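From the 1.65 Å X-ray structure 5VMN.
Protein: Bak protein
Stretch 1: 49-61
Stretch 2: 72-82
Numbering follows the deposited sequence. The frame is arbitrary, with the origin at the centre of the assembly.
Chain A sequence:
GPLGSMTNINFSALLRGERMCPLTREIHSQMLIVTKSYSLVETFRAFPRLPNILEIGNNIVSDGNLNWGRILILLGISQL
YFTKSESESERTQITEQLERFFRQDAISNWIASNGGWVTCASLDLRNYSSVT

Stretch 1 49-61: RLPNILEIGNNIV
Stretch 2 (72-82) LILLGISQLYF

Two helices of the Bak protein pack nearly antiparallel here, their N-to-C directions 156° apart and their axes 10.1 Å apart at closest approach. The first spans 53-60, entered from an extended L50-P51-N52 segment (phi/psi -88/119, -69/141 and -139/84); the second runs through all of 72-82. The register pairs P51 with Y81, I53 with S78 and G57 with L74, at CA-CA separations of 6.7, 6.7 and 6.2 Å.

Each helix is held by its own hydrogen bonds. In the first, the i to i+4 ladder starts with I56 N to N52 O (3.0 Å). N52 is the N-cap: with chi1 t, its OD1 accepts from E55 N at 3.1 Å, satisfying an amide that the first turn leaves without a backbone partner. The ladder frays into weak bonds at V61, which leaves helical phi/psi (-105/21). The second helix is regular, and S78, chi1 m, turns its OG back to donate to L74 O at 2.9 Å. That suits a buried serine, whose hydroxyl would otherwise lack a partner beside I53 CG2, 3.3 Å from S78 OG.

No direct hydrogen bond crosses between the stretches; the contact is chiefly apolar and buries 509 Å² in all. L74 (t, p) points toward the first helix and places CD1 3.9 Å from I53 CG2, 3.8 Å from I56 CG2 and 3.7 Å from G57 N. The glycine lets L74 sit against the backbone: an ideal CB on G57 would fall a tight 3.2 Å from L74 CD2. I53 (m, m), I56 (m, t) and I60 (chi1 -147°, chi2 t) all point toward the second helix, offering branched methyls. I56 CD1 meets I77 CG2 at 4.0 Å, and I60 CD1 meets I73 CG2 at 3.9 Å (I77 and I73 both m, t).

Y81 (chi1 -85°, chi2 -65°) contributes the largest covered area. P51 CB lies over one face of its ring, 3.8 Å from the centroid of the Y81 ring and 14° off the normal, a CH-pi contact that suits proline, whose compact, puckered (C-gamma endo) ring carries slightly polarised C-H bonds. I56 CD1 reaches the ring edge, 3.8 Å from Y81 CE2, as does R49 O, 3.8 Å from Y81 CE1. I53 CD1 approaches obliquely, 3.8 Å from Y81 CD2.

One water supplies the polar link. It donates to Y81 OH (2.9 Å from the water oxygen) and weakly to L50 O (3.4 Å), and accepts from N52 N (2.8 Å).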

ATOM      1  N   ARG A  49     -17.186   5.173   2.923  1.00 26.03           N
ATOM      2  CA  ARG A  49     -17.507   4.221   1.863  1.00 26.65           C
ATOM      3  C   ARG A  49     -16.690   4.505   0.619  1.00 27.67           C
ATOM      4  O   ARG A  49     -16.228   3.576  -0.063  1.00 26.93           O
ATOM      5  CB  ARG A  49     -19.015   4.283   1.569  1.00 28.94           C
ATOM      6  CG  ARG A  49     -19.812   3.825   2.781  1.00 35.77           C
ATOM      7  CD  ARG A  49     -21.022   4.683   3.036  1.00 49.38           C
ATOM      8  NE  ARG A  49     -22.076   4.283   2.153  1.00 58.67           N
ATOM      9  CZ  ARG A  49     -23.232   4.920   2.034  1.00 61.35           C
ATOM     10  NH1 ARG A  49     -23.501   6.021   2.731  1.00 58.75           N
ATOM     11  NH2 ARG A  49     -24.108   4.448   1.192  1.00 61.91           N
ATOM     12  N   LEU A  50     -16.467   5.787   0.329  1.00 26.04           N
ATOM     13  CA  LEU A  50     -15.772   6.197  -0.885  1.00 26.40           C
ATOM     14  C   LEU A  50     -14.282   6.234  -0.604  1.00 26.29           C
ATOM     15  O   LEU A  50     -13.861   6.993   0.269  1.00 25.55           O
ATOM     16  CB  LEU A  50     -16.239   7.584  -1.305  1.00 27.61           C
ATOM     17  CG  LEU A  50     -15.632   8.075  -2.609  1.00 31.28           C
ATOM     18  CD1 LEU A  50     -16.131   7.241  -3.775  1.00 35.74           C
ATOM     19  CD2 LEU A  50     -15.997   9.536  -2.807  1.00 33.48           C
ATOM     20  N   PRO A  51     -13.444   5.446  -1.288  1.00 24.68           N
ATOM     21  CA  PRO A  51     -12.012   5.460  -0.962  1.00 25.43           C
ATOM     22  C   PRO A  51     -11.315   6.759  -1.343  1.00 24.50           C
ATOM     23  O   PRO A  51     -11.532   7.313  -2.427  1.00 27.39           O
ATOM     24  CB  PRO A  51     -11.443   4.305  -1.789  1.00 28.53           C
ATOM     25  CG  PRO A  51     -12.422   4.031  -2.832  1.00 37.35           C
ATOM     26  CD  PRO A  51     -13.775   4.417  -2.286  1.00 30.86           C
ATOM     27  N   ASN A  52     -10.387   7.194  -0.464  1.00 25.96           N
ATOM     28  CA  ASN A  52      -9.416   8.228  -0.849  1.00 25.88           C
ATOM     29  C   ASN A  52      -8.068   7.815  -0.276  1.00 23.89           C
ATOM     30  O   ASN A  52      -7.682   8.227   0.821  1.00 25.49           O
ATOM     31  CB  ASN A  52      -9.821   9.607  -0.371  1.00 28.03           C
ATOM     32  CG  ASN A  52      -8.957  10.687  -0.967  1.00 33.21           C
ATOM     33  OD1 ASN A  52      -7.818  10.442  -1.346  1.00 34.64           O
ATOM     34  ND2 ASN A  52      -9.493  11.892  -1.046  1.00 41.02           N
ATOM     35  N   ILE A  53      -7.360   6.959  -1.018  1.00 24.03           N
ATOM     36  CA  ILE A  53      -6.156   6.351  -0.462  1.00 22.91           C
ATOM     37  C   ILE A  53      -5.062   7.390  -0.292  1.00 24.23           C
ATOM     38  O   ILE A  53      -4.224   7.266   0.615  1.00 24.17           O
ATOM     39  CB  ILE A  53      -5.670   5.195  -1.343  1.00 29.42           C
ATOM     40  CG1 ILE A  53      -6.789   4.180  -1.605  1.00 30.70           C
ATOM     41  CG2 ILE A  53      -4.469   4.526  -0.716  1.00 30.26           C
ATOM     42  CD1 ILE A  53      -7.405   3.605  -0.393  1.00 29.25           C
ATOM     43  N   LEU A  54      -4.992   8.377  -1.190  1.00 25.17           N
ATOM     44  CA  LEU A  54      -3.987   9.422  -1.030  1.00 25.77           C
ATOM     45  C   LEU A  54      -4.179  10.165   0.283  1.00 26.54           C
ATOM     46  O   LEU A  54      -3.219  10.383   1.031  1.00 27.64           O
ATOM     47  CB  LEU A  54      -4.036  10.382  -2.219  1.00 27.87           C
ATOM     48  CG  LEU A  54      -3.088  11.567  -2.160  1.00 31.71           C
ATOM     49  CD1 LEU A  54      -1.656  11.068  -2.069  1.00 36.05           C
ATOM     50  CD2 LEU A  54      -3.292  12.416  -3.403  1.00 36.66           C
ATOM     51  N   GLU A  55      -5.423  10.504   0.606  1.00 25.23           N
ATOM     52  CA  GLU A  55      -5.719  11.169   1.869  1.00 24.58           C
ATOM     53  C   GLU A  55      -5.341  10.283   3.044  1.00 25.92           C
ATOM     54  O   GLU A  55      -4.755  10.756   4.024  1.00 24.75           O
ATOM     55  CB  GLU A  55      -7.203  11.527   1.946  1.00 29.48           C
ATOM     56  CG  GLU A  55      -7.575  12.193   3.236  1.00 34.39           C
ATOM     57  CD  GLU A  55      -9.017  12.672   3.270  1.00 52.43           C
ATOM     58  OE1 GLU A  55      -9.610  12.685   4.369  1.00 61.74           O
ATOM     59  OE2 GLU A  55      -9.542  13.032   2.198  1.00 53.22           O
ATOM     60  N   ILE A  56      -5.687   8.998   2.973  1.00 21.68           N
ATOM     61  CA  ILE A  56      -5.377   8.089   4.084  1.00 20.66           C
ATOM     62  C   ILE A  56      -3.873   7.976   4.285  1.00 21.77           C
ATOM     63  O   ILE A  56      -3.381   8.057   5.414  1.00 22.94           O
ATOM     64  CB  ILE A  56      -6.000   6.709   3.841  1.00 23.05           C
ATOM     65  CG1 ILE A  56      -7.522   6.820   3.838  1.00 28.79           C
ATOM     66  CG2 ILE A  56      -5.571   5.738   4.959  1.00 26.74           C
ATOM     67  CD1 ILE A  56      -8.204   5.549   3.383  1.00 32.49           C
ATOM     68  N   GLY A  57      -3.118   7.836   3.192  1.00 22.47           N
ATOM     69  CA  GLY A  57      -1.669   7.754   3.308  1.00 22.24           C
ATOM     70  C   GLY A  57      -1.074   9.024   3.885  1.00 22.84           C
ATOM     71  O   GLY A  57      -0.223   8.979   4.775  1.00 23.99           O
ATOM     72  N   ASN A  58      -1.548  10.174   3.427  1.00 22.96           N
ATOM     73  CA  ASN A  58      -1.049  11.412   3.991  1.00 24.07           C
ATOM     74  C   ASN A  58      -1.496  11.583   5.435  1.00 28.63           C
ATOM     75  O   ASN A  58      -0.770  12.180   6.232  1.00 26.52           O
ATOM     76  CB  ASN A  58      -1.466  12.595   3.125  1.00 28.86           C
ATOM     77  CG  ASN A  58      -0.634  12.681   1.852  1.00 33.64           C
ATOM     78  OD1 ASN A  58       0.437  12.079   1.759  1.00 31.41           O
ATOM     79  ND2 ASN A  58      -1.119  13.420   0.878  1.00 36.70           N
ATOM     80  N   ASN A  59      -2.645  11.033   5.821  1.00 23.44           N
ATOM     81  CA  ASN A  59      -2.999  11.080   7.240  1.00 23.30           C
ATOM     82  C   ASN A  59      -1.977  10.288   8.061  1.00 22.62           C
ATOM     83  O   ASN A  59      -1.595  10.698   9.161  1.00 25.00           O
ATOM     84  CB  ASN A  59      -4.390  10.486   7.502  1.00 26.41           C
ATOM     85  CG  ASN A  59      -5.536  11.301   6.966  1.00 31.56           C
ATOM     86  OD1 ASN A  59      -5.432  12.496   6.740  1.00 28.23           O
ATOM     87  ND2 ASN A  59      -6.686  10.639   6.809  1.00 26.12           N
ATOM     88  N   ILE A  60      -1.559   9.133   7.558  1.00 21.19           N
ATOM     89  CA  ILE A  60      -0.770   8.233   8.408  1.00 23.76           C
ATOM     90  C   ILE A  60       0.631   8.791   8.643  1.00 30.16           C
ATOM     91  O   ILE A  60       1.271   8.410   9.623  1.00 28.71           O
ATOM     92  CB  ILE A  60      -0.779   6.786   7.864  1.00 25.95           C
ATOM     93  CG1 ILE A  60      -0.711   5.790   9.044  1.00 32.59           C
ATOM     94  CG2 ILE A  60       0.372   6.523   6.959  1.00 35.78           C
ATOM     95  CD1 ILE A  60      -1.066   4.346   8.683  1.00 31.43           C
ATOM     96  N   VAL A  61       1.085   9.755   7.841  1.00 26.85           N
ATOM     97  CA  VAL A  61       2.352  10.453   8.098  1.00 27.44           C
ATOM     98  C   VAL A  61       2.132  11.865   8.654  1.00 29.66           C
ATOM     99  O   VAL A  61       3.040  12.711   8.589  1.00 34.50           O
ATOM    100  CB  VAL A  61       3.243  10.485   6.850  1.00 29.73           C
ATOM    101  CG1 VAL A  61       3.624   9.085   6.412  1.00 26.61           C
ATOM    102  CG2 VAL A  61       2.594  11.261   5.716  1.00 30.18           C
ATOM    103  N   LEU A  72       2.382  -0.855   5.692  1.00 21.61           N
ATOM    104  CA  LEU A  72       1.610  -2.073   5.531  1.00 19.35           C
ATOM    105  C   LEU A  72       0.162  -1.870   5.980  1.00 18.76           C
ATOM    106  O   LEU A  72      -0.745  -2.486   5.410  1.00 22.40           O
ATOM    107  CB  LEU A  72       2.278  -3.222   6.290  1.00 21.54           C
ATOM    108  CG  LEU A  72       3.604  -3.688   5.679  1.00 25.27           C
ATOM    109  CD1 LEU A  72       4.343  -4.602   6.671  1.00 23.69           C
ATOM    110  CD2 LEU A  72       3.373  -4.420   4.385  1.00 24.83           C
ATOM    111  N   ILE A  73      -0.070  -0.998   6.959  1.00 19.62           N
ATOM    112  CA  ILE A  73      -1.449  -0.648   7.333  1.00 19.77           C
ATOM    113  C   ILE A  73      -2.130   0.049   6.169  1.00 20.28           C
ATOM    114  O   ILE A  73      -3.259  -0.281   5.805  1.00 19.30           O
ATOM    115  CB  ILE A  73      -1.465   0.200   8.604  1.00 20.93           C
ATOM    116  CG1 ILE A  73      -1.095  -0.652   9.826  1.00 23.63           C
ATOM    117  CG2 ILE A  73      -2.827   0.866   8.800  1.00 21.72           C
ATOM    118  CD1 ILE A  73      -0.826   0.173  11.061  1.00 28.21           C
ATOM    119  N   LEU A  74      -1.435   0.987   5.507  1.00 20.40           N
ATOM    120  CA  LEU A  74      -2.042   1.660   4.359  1.00 20.88           C
ATOM    121  C   LEU A  74      -2.380   0.664   3.258  1.00 21.00           C
ATOM    122  O   LEU A  74      -3.466   0.717   2.649  1.00 20.61           O
ATOM    123  CB  LEU A  74      -1.094   2.746   3.838  1.00 20.86           C
ATOM    124  CG  LEU A  74      -1.553   3.395   2.537  1.00 21.57           C
ATOM    125  CD1 LEU A  74      -2.842   4.171   2.761  1.00 24.83           C
ATOM    126  CD2 LEU A  74      -0.445   4.290   1.962  1.00 25.76           C
ATOM    127  N   LEU A  75      -1.461  -0.253   2.966  1.00 19.16           N
ATOM    128  CA  LEU A  75      -1.756  -1.246   1.953  1.00 19.57           C
ATOM    129  C   LEU A  75      -2.945  -2.110   2.367  1.00 18.10           C
ATOM    130  O   LEU A  75      -3.784  -2.457   1.530  1.00 20.54           O
ATOM    131  CB  LEU A  75      -0.512  -2.105   1.690  1.00 18.72           C
ATOM    132  CG  LEU A  75       0.696  -1.373   1.120  1.00 20.62           C
ATOM    133  CD1 LEU A  75       1.847  -2.363   0.971  1.00 23.06           C
ATOM    134  CD2 LEU A  75       0.376  -0.774  -0.208  1.00 22.55           C
ATOM    135  N   GLY A  76      -3.003  -2.514   3.633  1.00 18.38           N
ATOM    136  CA  GLY A  76      -4.074  -3.390   4.062  1.00 19.36           C
ATOM    137  C   GLY A  76      -5.427  -2.718   3.966  1.00 22.43           C
ATOM    138  O   GLY A  76      -6.425  -3.361   3.648  1.00 20.29           O
ATOM    139  N   ILE A  77      -5.481  -1.431   4.296  1.00 18.45           N
ATOM    140  CA  ILE A  77      -6.714  -0.652   4.111  1.00 20.11           C
ATOM    141  C   ILE A  77      -7.063  -0.578   2.630  1.00 22.33           C
ATOM    142  O   ILE A  77      -8.218  -0.770   2.228  1.00 21.68           O
ATOM    143  CB  ILE A  77      -6.550   0.749   4.720  1.00 20.75           C
ATOM    144  CG1 ILE A  77      -6.461   0.666   6.235  1.00 23.77           C
ATOM    145  CG2 ILE A  77      -7.752   1.660   4.359  1.00 22.90           C
ATOM    146  CD1 ILE A  77      -5.919   1.901   6.836  1.00 32.32           C
ATOM    147  N   SER A  78      -6.074  -0.287   1.794  1.00 21.23           N
ATOM    148  CA  SER A  78      -6.332  -0.246   0.364  1.00 21.22           C
ATOM    149  C   SER A  78      -6.888  -1.576  -0.137  1.00 21.84           C
ATOM    150  O   SER A  78      -7.771  -1.603  -1.003  1.00 22.41           O
ATOM    151  CB  SER A  78      -5.056   0.117  -0.402  1.00 24.88           C
ATOM    152  OG  SER A  78      -4.561   1.366   0.053  1.00 26.08           O
ATOM    153  N   GLN A  79      -6.329  -2.694   0.347  1.00 21.88           N
ATOM    154  CA  GLN A  79      -6.819  -4.012  -0.050  1.00 19.96           C
ATOM    155  C   GLN A  79      -8.273  -4.238   0.344  1.00 21.17           C
ATOM    156  O   GLN A  79      -9.065  -4.784  -0.444  1.00 23.36           O
ATOM    157  CB  GLN A  79      -5.937  -5.094   0.578  1.00 20.14           C
ATOM    158  CG  GLN A  79      -6.363  -6.516   0.236  1.00 22.65           C
ATOM    159  CD  GLN A  79      -6.121  -6.865  -1.194  1.00 29.14           C
ATOM    160  OE1 GLN A  79      -5.018  -7.254  -1.561  1.00 29.39           O
ATOM    161  NE2 GLN A  79      -7.151  -6.741  -2.023  1.00 27.21           N
ATOM    162  N   LEU A  80      -8.656  -3.801   1.541  1.00 21.53           N
ATOM    163  CA  LEU A  80     -10.040  -3.961   1.968  1.00 21.55           C
ATOM    164  C   LEU A  80     -10.977  -3.149   1.081  1.00 23.28           C
ATOM    165  O   LEU A  80     -12.037  -3.646   0.667  1.00 24.51           O
ATOM    166  CB  LEU A  80     -10.166  -3.572   3.439  1.00 21.25           C
ATOM    167  CG  LEU A  80      -9.477  -4.559   4.397  1.00 25.10           C
ATOM    168  CD1 LEU A  80      -9.389  -3.968   5.780  1.00 24.80           C
ATOM    169  CD2 LEU A  80     -10.270  -5.866   4.475  1.00 32.17           C
ATOM    170  N   TYR A  81     -10.587  -1.918   0.735  1.00 22.40           N
ATOM    171  CA  TYR A  81     -11.385  -1.155  -0.225  1.00 23.92           C
ATOM    172  C   TYR A  81     -11.460  -1.858  -1.572  1.00 23.65           C
ATOM    173  O   TYR A  81     -12.522  -1.900  -2.196  1.00 26.79           O
ATOM    174  CB  TYR A  81     -10.793   0.242  -0.433  1.00 21.71           C
ATOM    175  CG  TYR A  81     -11.232   1.286   0.566  1.00 21.55           C
ATOM    176  CD1 TYR A  81     -12.549   1.699   0.632  1.00 23.10           C
ATOM    177  CD2 TYR A  81     -10.305   1.942   1.357  1.00 22.00           C
ATOM    178  CE1 TYR A  81     -12.930   2.695   1.516  1.00 22.96           C
ATOM    179  CE2 TYR A  81     -10.685   2.933   2.254  1.00 20.65           C
ATOM    180  CZ  TYR A  81     -11.994   3.310   2.304  1.00 21.90           C
ATOM    181  OH  TYR A  81     -12.371   4.308   3.158  1.00 22.72           O
ATOM    182  N   PHE A  82     -10.321  -2.362  -2.060  1.00 22.96           N
ATOM    183  CA  PHE A  82     -10.273  -2.987  -3.375  1.00 24.28           C
ATOM    184  C   PHE A  82     -11.148  -4.229  -3.417  1.00 28.72           C
ATOM    185  O   PHE A  82     -11.941  -4.419  -4.352  1.00 29.52           O
ATOM    186  CB  PHE A  82      -8.807  -3.307  -3.696  1.00 23.52           C
ATOM    187  CG  PHE A  82      -8.547  -3.719  -5.111  1.00 24.99           C
ATOM    188  CD1 PHE A  82      -8.703  -5.036  -5.495  1.00 26.28           C
ATOM    189  CD2 PHE A  82      -8.055  -2.806  -6.029  1.00 26.77           C
ATOM    190  CE1 PHE A  82      -8.405  -5.440  -6.784  1.00 31.08           C
ATOM    191  CE2 PHE A  82      -7.743  -3.208  -7.322  1.00 29.32           C
ATOM    192  CZ  PHE A  82      -7.931  -4.524  -7.697  1.00 32.00           C
TER
HETATM  193  O   HOH W   1     -11.159   6.727   2.237  1.00 29.80           O